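Local structure of Thiol:disulfide interchange protein (Proteus mirabilis, 4OD7) at residues Q10-S15 with K161-G166; F30-C35 with N149-M154. The protein probably acts in the periplasm as a thioredoxin-fold dithiol oxidase of the DsbA subfamily, introducing disulfide bonds into other proteins. The protein carries 1 engineered substitution. All coordinates share one frame; numbering follows the deposited sequence.

Interaction 1 (Q10-S15 with K161-G166)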
ATOM      1  N   GLN A  10       7.784   4.426 -18.115  1.00 38.34           N
ATOM      2  CA  GLN A  10       7.674   3.656 -16.885  1.00 35.33           C
ATOM      3  C   GLN A  10       7.142   4.518 -15.751  1.00 33.18           C
ATOM      4  O   GLN A  10       7.023   4.023 -14.655  1.00 32.52           O
ATOM      5  CB  GLN A  10       9.001   3.013 -16.470  1.00 35.19           C
ATOM      6  CG  GLN A  10       9.554   1.977 -17.430  1.00 36.43           C
ATOM      7  CD  GLN A  10      10.433   2.557 -18.477  1.00 42.57           C
ATOM      8  OE1 GLN A  10      10.483   3.774 -18.667  1.00 44.63           O
ATOM      9  NE2 GLN A  10      11.198   1.700 -19.128  1.00 44.59           N
ATOM     10  N   TYR A  11       6.878   5.804 -15.983  1.00 37.12           N
ATOM     11  CA  TYR A  11       6.417   6.679 -14.895  1.00 38.45           C
ATOM     12  C   TYR A  11       5.906   7.986 -15.460  1.00 35.21           C
ATOM     13  O   TYR A  11       6.120   8.248 -16.625  1.00 36.75           O
ATOM     14  CB  TYR A  11       7.549   7.000 -13.913  1.00 42.67           C
ATOM     15  CG  TYR A  11       8.570   8.010 -14.463  1.00 42.97           C
ATOM     16  CD1 TYR A  11       8.466   9.368 -14.147  1.00 38.05           C
ATOM     17  CD2 TYR A  11       9.628   7.606 -15.284  1.00 44.36           C
ATOM     18  CE1 TYR A  11       9.389  10.296 -14.641  1.00 40.64           C
ATOM     19  CE2 TYR A  11      10.551   8.532 -15.782  1.00 42.38           C
ATOM     20  CZ  TYR A  11      10.430   9.868 -15.457  1.00 42.78           C
ATOM     21  OH  TYR A  11      11.354  10.791 -15.940  1.00 48.10           O
ATOM     22  N   THR A  12       5.244   8.792 -14.629  1.00 33.90           N
ATOM     23  CA  THR A  12       4.807  10.128 -15.030  1.00 36.32           C
ATOM     24  C   THR A  12       5.138  11.113 -13.905  1.00 39.96           C
ATOM     25  O   THR A  12       5.355  10.702 -12.774  1.00 38.49           O
ATOM     26  CB  THR A  12       3.292  10.207 -15.333  1.00 34.69           C
ATOM     27  OG1 THR A  12       2.508   9.964 -14.168  1.00 32.25           O
ATOM     28  CG2 THR A  12       2.903   9.238 -16.436  1.00 35.38           C
ATOM     29  N   ASN A  13       5.187  12.410 -14.208  1.00 44.29           N
ATOM     30  CA  ASN A  13       5.531  13.420 -13.198  1.00 43.68           C
ATOM     31  C   ASN A  13       4.294  13.837 -12.398  1.00 44.69           C
ATOM     32  O   ASN A  13       3.242  14.046 -12.985  1.00 47.39           O
ATOM     33  CB  ASN A  13       6.132  14.668 -13.860  1.00 42.42           C
ATOM     34  CG  ASN A  13       7.512  14.432 -14.439  1.00 45.03           C
ATOM     35  OD1 ASN A  13       7.814  14.914 -15.518  1.00 52.29           O
ATOM     36  ND2 ASN A  13       8.348  13.691 -13.741  1.00 45.86           N
ATOM     37  N   LEU A  14       4.364  13.940 -11.076  1.00 41.90           N
ATOM     38  CA  LEU A  14       3.217  14.505 -10.382  1.00 40.18           C
ATOM     39  C   LEU A  14       3.099  15.953 -10.793  1.00 43.94           C
ATOM     40  O   LEU A  14       4.107  16.647 -10.849  1.00 46.96           O
ATOM     41  CB  LEU A  14       3.359  14.378  -8.869  1.00 39.18           C
ATOM     42  CG  LEU A  14       2.666  13.185  -8.194  1.00 35.13           C
ATOM     43  CD1 LEU A  14       3.265  11.871  -8.576  1.00 33.52           C
ATOM     44  CD2 LEU A  14       2.775  13.397  -6.687  1.00 35.53           C
ATOM     45  N   SER A  15       1.881  16.433 -11.025  1.00 45.51           N
ATOM     46  CA  SER A  15       1.677  17.831 -11.413  1.00 51.57           C
ATOM     47  C   SER A  15       1.931  18.817 -10.249  1.00 49.05           C
ATOM     48  O   SER A  15       2.286  19.964 -10.491  1.00 51.63           O
ATOM     49  CB  SER A  15       0.276  18.021 -12.020  1.00 59.17           C
ATOM     50  OG  SER A  15      -0.774  17.776 -11.095  1.00 61.92           O
ATOM     51  N   LYS A 161       5.261   9.445 -10.438  1.00 45.22           N
ATOM     52  CA  LYS A 161       4.266   8.392 -10.294  1.00 38.72           C
ATOM     53  C   LYS A 161       4.545   7.231 -11.238  1.00 36.09           C
ATOM     54  O   LYS A 161       4.561   7.380 -12.466  1.00 30.74           O
ATOM     55  CB  LYS A 161       2.865   8.955 -10.504  1.00 29.92           C
ATOM     56  CG  LYS A 161       1.766   7.961 -10.237  1.00 26.59           C
ATOM     57  CD  LYS A 161       0.400   8.560 -10.437  1.00 25.82           C
ATOM     58  CE  LYS A 161       0.075   9.405  -9.174  1.00 28.43           C
ATOM     59  NZ  LYS A 161      -1.315   9.945  -9.057  1.00 28.26           N
ATOM     60  N   MET A 162       4.787   6.067 -10.641  1.00 33.78           N
ATOM     61  CA  MET A 162       4.954   4.831 -11.401  1.00 31.55           C
ATOM     62  C   MET A 162       3.816   4.542 -12.372  1.00 27.94           C
ATOM     63  O   MET A 162       2.654   4.781 -12.069  1.00 25.53           O
ATOM     64  CB  MET A 162       5.096   3.636 -10.480  1.00 28.32           C
ATOM     65  CG  MET A 162       6.316   3.651  -9.652  1.00 28.35           C
ATOM     66  SD  MET A 162       7.841   3.586 -10.578  1.00 33.06           S
ATOM     67  CE  MET A 162       7.904   1.970 -11.326  1.00 27.48           C
ATOM     68  N   LYS A 163       4.190   4.090 -13.560  1.00 27.08           N
ATOM     69  CA  LYS A 163       3.266   3.630 -14.576  1.00 27.64           C
ATOM     70  C   LYS A 163       3.298   2.113 -14.652  1.00 26.03           C
ATOM     71  O   LYS A 163       4.151   1.541 -15.323  1.00 27.20           O
ATOM     72  CB  LYS A 163       3.637   4.233 -15.916  1.00 29.34           C
ATOM     73  CG  LYS A 163       2.493   4.355 -16.842  1.00 29.80           C
ATOM     74  CD  LYS A 163       2.863   5.159 -18.074  1.00 32.16           C
ATOM     75  CE  LYS A 163       2.640   4.333 -19.341  1.00 32.78           C
ATOM     76  NZ  LYS A 163       1.233   4.260 -19.761  1.00 32.09           N
ATOM     77  N   ASN A 164       2.400   1.478 -13.903  1.00 24.31           N
ATOM     78  CA  ASN A 164       2.422   0.027 -13.699  1.00 28.64           C
ATOM     79  C   ASN A 164       2.202  -0.736 -14.998  1.00 25.33           C
ATOM     80  O   ASN A 164       2.619  -1.887 -15.122  1.00 25.82           O
ATOM     81  CB  ASN A 164       1.415  -0.393 -12.618  1.00 31.09           C
ATOM     82  CG  ASN A 164       1.809   0.087 -11.213  1.00 21.90           C
ATOM     83  OD1 ASN A 164       2.737   0.857 -11.044  1.00 24.31           O
ATOM     84  ND2 ASN A 164       1.041  -0.321 -10.212  1.00 19.87           N
ATOM     85  N   ASP A 165       1.491  -0.104 -15.928  1.00 28.56           N
ATOM     86  CA  ASP A 165       1.225  -0.687 -17.250  1.00 28.26           C
ATOM     87  C   ASP A 165       2.308  -0.247 -18.226  1.00 27.78           C
ATOM     88  O   ASP A 165       2.163  -0.386 -19.419  1.00 29.00           O
ATOM     89  CB  ASP A 165      -0.161  -0.294 -17.768  1.00 25.33           C
ATOM     90  CG  ASP A 165      -0.232   1.080 -18.340  1.00 27.52           C
ATOM     91  OD1 ASP A 165       0.570   1.910 -18.018  1.00 29.16           O
ATOM     92  OD2 ASP A 165      -1.183   1.376 -19.081  1.00 37.25           O
ATOM     93  N   GLY A 166       3.382   0.297 -17.696  1.00 28.43           N
ATOM     94  CA  GLY A 166       4.467   0.814 -18.485  1.00 31.39           C
ATOM     95  C   GLY A 166       5.735   0.010 -18.247  1.00 37.18           C
ATOM     96  O   GLY A 166       6.772   0.249 -18.886  1.00 43.95           O
TER
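Y11 and T12 pair antiparallel with M162 and K161, T12–K161 being the hydrogen-bonded pair and Y11–M162 the non-hydrogen-bonded one, at a CA–CA distance of 4.2 Å. Within the first pair T12 N donates to K161 O and K161 N to T12 O, each at 2.7 Å; beyond the second, K163 N reaches Q10 O at 3.0 Å. This last bond is nearly straight (N-H...O 166°), yet its donor stands above the Q10 carbonyl plane, 52° out of it, where the pairing gives way to the type I turn K163–G166. On the face shared by T12 and K161, K161 CG is anti to the backbone N (chi1 -174°) and the two side chains run alongside each other, with OG1 of T12 3.8 Å from CB of K161. L14 crosses the K161 chain at about a right angle, its CD1 3.5 Å from K161 CB. K163 sets CB against Q10 C at 3.5 Å, while its NZ turns back to a salt bridge with D165. M162 packs on helix 172-187, while Y11, whose side chain diverges from it, meets the ring of Y160. Directional bonding between these segments is therefore all main-chain, with the side chains adding apolar packing.

Interaction 2 (F30-C35 with N149-M154). Engineered in segment 30-35: S32 (natural residue Cys).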
ATOM      1  N   PHE A  30      -7.475  -2.994   0.880  1.00 13.74           N
ATOM      2  CA  PHE A  30      -7.757  -4.387   1.149  1.00 11.27           C
ATOM      3  C   PHE A  30      -8.919  -4.866   0.316  1.00 13.60           C
ATOM      4  O   PHE A  30      -9.080  -6.056   0.114  1.00 16.82           O
ATOM      5  CB  PHE A  30      -8.068  -4.600   2.593  1.00 12.42           C
ATOM      6  CG  PHE A  30      -6.857  -4.617   3.457  1.00 12.13           C
ATOM      7  CD1 PHE A  30      -5.921  -5.655   3.338  1.00 12.30           C
ATOM      8  CD2 PHE A  30      -6.645  -3.611   4.406  1.00 11.37           C
ATOM      9  CE1 PHE A  30      -4.799  -5.717   4.158  1.00 12.86           C
ATOM     10  CE2 PHE A  30      -5.521  -3.659   5.228  1.00 13.66           C
ATOM     11  CZ  PHE A  30      -4.582  -4.714   5.080  1.00 14.46           C
ATOM     12  N   TYR A  31      -9.688  -3.930  -0.224  1.00 14.34           N
ATOM     13  CA  TYR A  31     -10.822  -4.259  -1.100  1.00 15.02           C
ATOM     14  C   TYR A  31     -10.494  -4.504  -2.561  1.00 15.30           C
ATOM     15  O   TYR A  31     -11.257  -5.113  -3.255  1.00 14.53           O
ATOM     16  CB  TYR A  31     -11.830  -3.134  -1.039  1.00 16.77           C
ATOM     17  CG  TYR A  31     -12.691  -3.119   0.201  1.00 17.78           C
ATOM     18  CD1 TYR A  31     -13.813  -3.926   0.274  1.00 18.72           C
ATOM     19  CD2 TYR A  31     -12.394  -2.305   1.286  1.00 17.46           C
ATOM     20  CE1 TYR A  31     -14.636  -3.896   1.369  1.00 19.74           C
ATOM     21  CE2 TYR A  31     -13.222  -2.286   2.401  1.00 19.55           C
ATOM     22  CZ  TYR A  31     -14.334  -3.090   2.422  1.00 19.69           C
ATOM     23  OH  TYR A  31     -15.193  -3.116   3.475  1.00 23.03           O
ATOM     24  N   SER A  32      -9.312  -4.084  -2.971  1.00 14.41           N
ATOM     25  CA  SER A  32      -8.887  -4.064  -4.342  1.00 13.67           C
ATOM     26  C   SER A  32      -8.309  -5.427  -4.810  1.00 13.96           C
ATOM     27  O   SER A  32      -7.313  -5.917  -4.266  1.00 15.01           O
ATOM     28  CB  SER A  32      -7.856  -2.935  -4.481  1.00 14.21           C
ATOM     29  OG  SER A  32      -7.030  -3.104  -5.598  1.00 14.58           O
ATOM     30  N   PRO A  33      -8.951  -6.062  -5.807  1.00 13.81           N
ATOM     31  CA  PRO A  33      -8.348  -7.295  -6.287  1.00 13.38           C
ATOM     32  C   PRO A  33      -6.980  -7.066  -6.884  1.00 12.85           C
ATOM     33  O   PRO A  33      -6.114  -7.879  -6.711  1.00 14.71           O
ATOM     34  CB  PRO A  33      -9.352  -7.801  -7.334  1.00 16.92           C
ATOM     35  CG  PRO A  33     -10.613  -7.173  -6.974  1.00 17.60           C
ATOM     36  CD  PRO A  33     -10.267  -5.832  -6.412  1.00 13.79           C
ATOM     37  N   HIS A  34      -6.767  -5.961  -7.551  1.00 13.07           N
ATOM     38  CA  HIS A  34      -5.447  -5.658  -8.068  1.00 13.65           C
ATOM     39  C   HIS A  34      -4.401  -5.488  -6.940  1.00 13.13           C
ATOM     40  O   HIS A  34      -3.265  -5.851  -7.094  1.00 14.96           O
ATOM     41  CB  HIS A  34      -5.501  -4.407  -8.929  1.00 17.82           C
ATOM     42  CG  HIS A  34      -6.097  -4.627 -10.294  1.00 16.25           C
ATOM     43  ND1 HIS A  34      -7.416  -4.366 -10.560  1.00 18.94           N
ATOM     44  CD2 HIS A  34      -5.569  -5.063 -11.457  1.00 15.70           C
ATOM     45  CE1 HIS A  34      -7.672  -4.631 -11.827  1.00 15.93           C
ATOM     46  NE2 HIS A  34      -6.571  -5.073 -12.388  1.00 17.70           N
ATOM     47  N   CYS A  35      -4.758  -4.911  -5.816  1.00 15.18           N
ATOM     48  CA  CYS A  35      -3.793  -4.806  -4.738  1.00 15.01           C
ATOM     49  C   CYS A  35      -3.405  -6.165  -4.186  1.00 14.79           C
ATOM     50  O   CYS A  35      -2.237  -6.431  -3.948  1.00 14.68           O
ATOM     51  CB  CYS A  35      -4.399  -3.963  -3.651  1.00 15.00           C
ATOM     52  SG  CYS A  35      -4.378  -2.282  -4.056  1.00 16.36           S
ATOM     53  N   ASN A 149      -6.272   8.144  -7.064  1.00 20.25           N
ATOM     54  CA  ASN A 149      -7.644   7.864  -7.445  1.00 31.31           C
ATOM     55  C   ASN A 149      -7.861   6.392  -7.715  1.00 25.25           C
ATOM     56  O   ASN A 149      -8.985   5.970  -7.881  1.00 22.30           O
ATOM     57  CB  ASN A 149      -8.003   8.633  -8.726  1.00 44.62           C
ATOM     58  CG  ASN A 149      -8.130  10.129  -8.516  1.00 56.40           C
ATOM     59  OD1 ASN A 149      -8.661  10.594  -7.505  1.00 59.12           O
ATOM     60  ND2 ASN A 149      -7.643  10.895  -9.488  1.00 62.29           N
ATOM     61  N   GLY A 150      -6.770   5.636  -7.771  1.00 22.88           N
ATOM     62  CA  GLY A 150      -6.807   4.239  -8.079  1.00 19.54           C
ATOM     63  C   GLY A 150      -5.641   3.563  -7.412  1.00 19.12           C
ATOM     64  O   GLY A 150      -4.622   4.186  -7.130  1.00 20.39           O
ATOM     65  N   VAL A 151      -5.806   2.277  -7.142  1.00 19.17           N
ATOM     66  CA  VAL A 151      -4.808   1.483  -6.463  1.00 15.88           C
ATOM     67  C   VAL A 151      -4.684   0.133  -7.132  1.00 14.23           C
ATOM     68  O   VAL A 151      -5.648  -0.405  -7.666  1.00 14.60           O
ATOM     69  CB  VAL A 151      -5.143   1.243  -4.969  1.00 15.93           C
ATOM     70  CG1 VAL A 151      -4.915   2.510  -4.143  1.00 14.98           C
ATOM     71  CG2 VAL A 151      -6.555   0.685  -4.788  1.00 13.89           C
ATOM     72  N   PRO A 152      -3.513  -0.482  -7.032  1.00 15.10           N
ATOM     73  CA  PRO A 152      -2.265  -0.116  -6.344  1.00 15.71           C
ATOM     74  C   PRO A 152      -1.567   1.098  -6.978  1.00 15.36           C
ATOM     75  O   PRO A 152      -1.686   1.300  -8.171  1.00 18.04           O
ATOM     76  CB  PRO A 152      -1.442  -1.393  -6.500  1.00 17.28           C
ATOM     77  CG  PRO A 152      -1.947  -2.087  -7.651  1.00 16.36           C
ATOM     78  CD  PRO A 152      -3.402  -1.801  -7.694  1.00 17.47           C
ATOM     79  N   ALA A 153      -0.889   1.922  -6.203  1.00 18.12           N
ATOM     80  CA  ALA A 153      -0.172   3.062  -6.771  1.00 18.81           C
ATOM     81  C   ALA A 153       1.082   3.319  -5.955  1.00 18.62           C
ATOM     82  O   ALA A 153       1.064   3.071  -4.784  1.00 18.28           O
ATOM     83  CB  ALA A 153      -1.056   4.271  -6.778  1.00 21.26           C
ATOM     84  N   MET A 154       2.158   3.811  -6.564  1.00 19.08           N
ATOM     85  CA  MET A 154       3.415   4.090  -5.835  1.00 19.24           C
ATOM     86  C   MET A 154       3.997   5.404  -6.386  1.00 22.41           C
ATOM     87  O   MET A 154       3.976   5.650  -7.594  1.00 23.93           O
ATOM     88  CB  MET A 154       4.410   2.917  -5.998  1.00 19.52           C
ATOM     89  CG  MET A 154       5.629   2.915  -5.118  1.00 23.16           C
ATOM     90  SD  MET A 154       6.773   1.562  -5.465  1.00 27.93           S
ATOM     91  CE  MET A 154       5.865   0.150  -4.888  1.00 21.71           C
TER
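C35 and P152 bring their CA atoms to 5.2 Å, the nearest CA–CA approach between the start of helix 33-41 and the loop before strand 153-156. No hydrogen bond spans the two segments; the contact is made by van der Waals packing around one sulfur. From C35 CB, the SG lies anti to the carbonyl carbon (chi1 -76°), and it ends against atoms of both residues that flank the V151–P152 peptide bond. It stands 3.6 Å from P152 N, 3.7 Å from V151 CB and 3.8 Å from P152 CD, with V151 CG2 and P152 CB also within van der Waals range. The peptide bond before P152 is cis, and the 3.0 Å between V151 CA and P152 CA fits that geometry. H34 adds a second aliphatic touch, its CB resting 3.6 Å from P152 CD while the imidazole leads away from the loop.

S32, an engineered replacement for the natural cysteine, occupies the N-cap of the helix. Its CB lies 3.9 Å from V151 CG2, and its OG, anti to the backbone N (chi1 159°), accepts from C35 N at 2.9 Å with an N-H...O angle of 154°. That hydroxyl also bonds an acidic side chain of the bound peptide, and V151 makes backbone hydrogen bonds to the same ligand, so cap and loop face it together. In the natural sequence positions 32 and 35 form the redox-active disulfide, which is absent here. The natural Cys-X-X-Cys motif, represented here by S32 and C35, set at a helix N-terminus and faced by a cis-proline loop, is characteristic of the active site of thioredoxin-fold oxidoreductases such as DsbA.

Strands 153-156 and 160-162 follow each other in the chain and are antiparallel neighbours in one sheet, so the second segments of the two contacts lie on adjacent strands. The centres of interactions 1 and 2 lie about 15 Å apart. The direct connection is a probable hydrogen bond from M162 N to M154 O at 3.2 Å; K161 CG packs on the same oxygen, and N164 ND2 lies 3.8 Å from P152 O. Interaction 2, centred about 8 Å from the centre of the chain, holds the redox site, whereas interaction 1, at about 16 Å, joins strand 11-13, one of the two outermost strands, to strand 160-162. The bound peptide spans both: an acidic side chain bonds H34 N, and its backbone packs on D165.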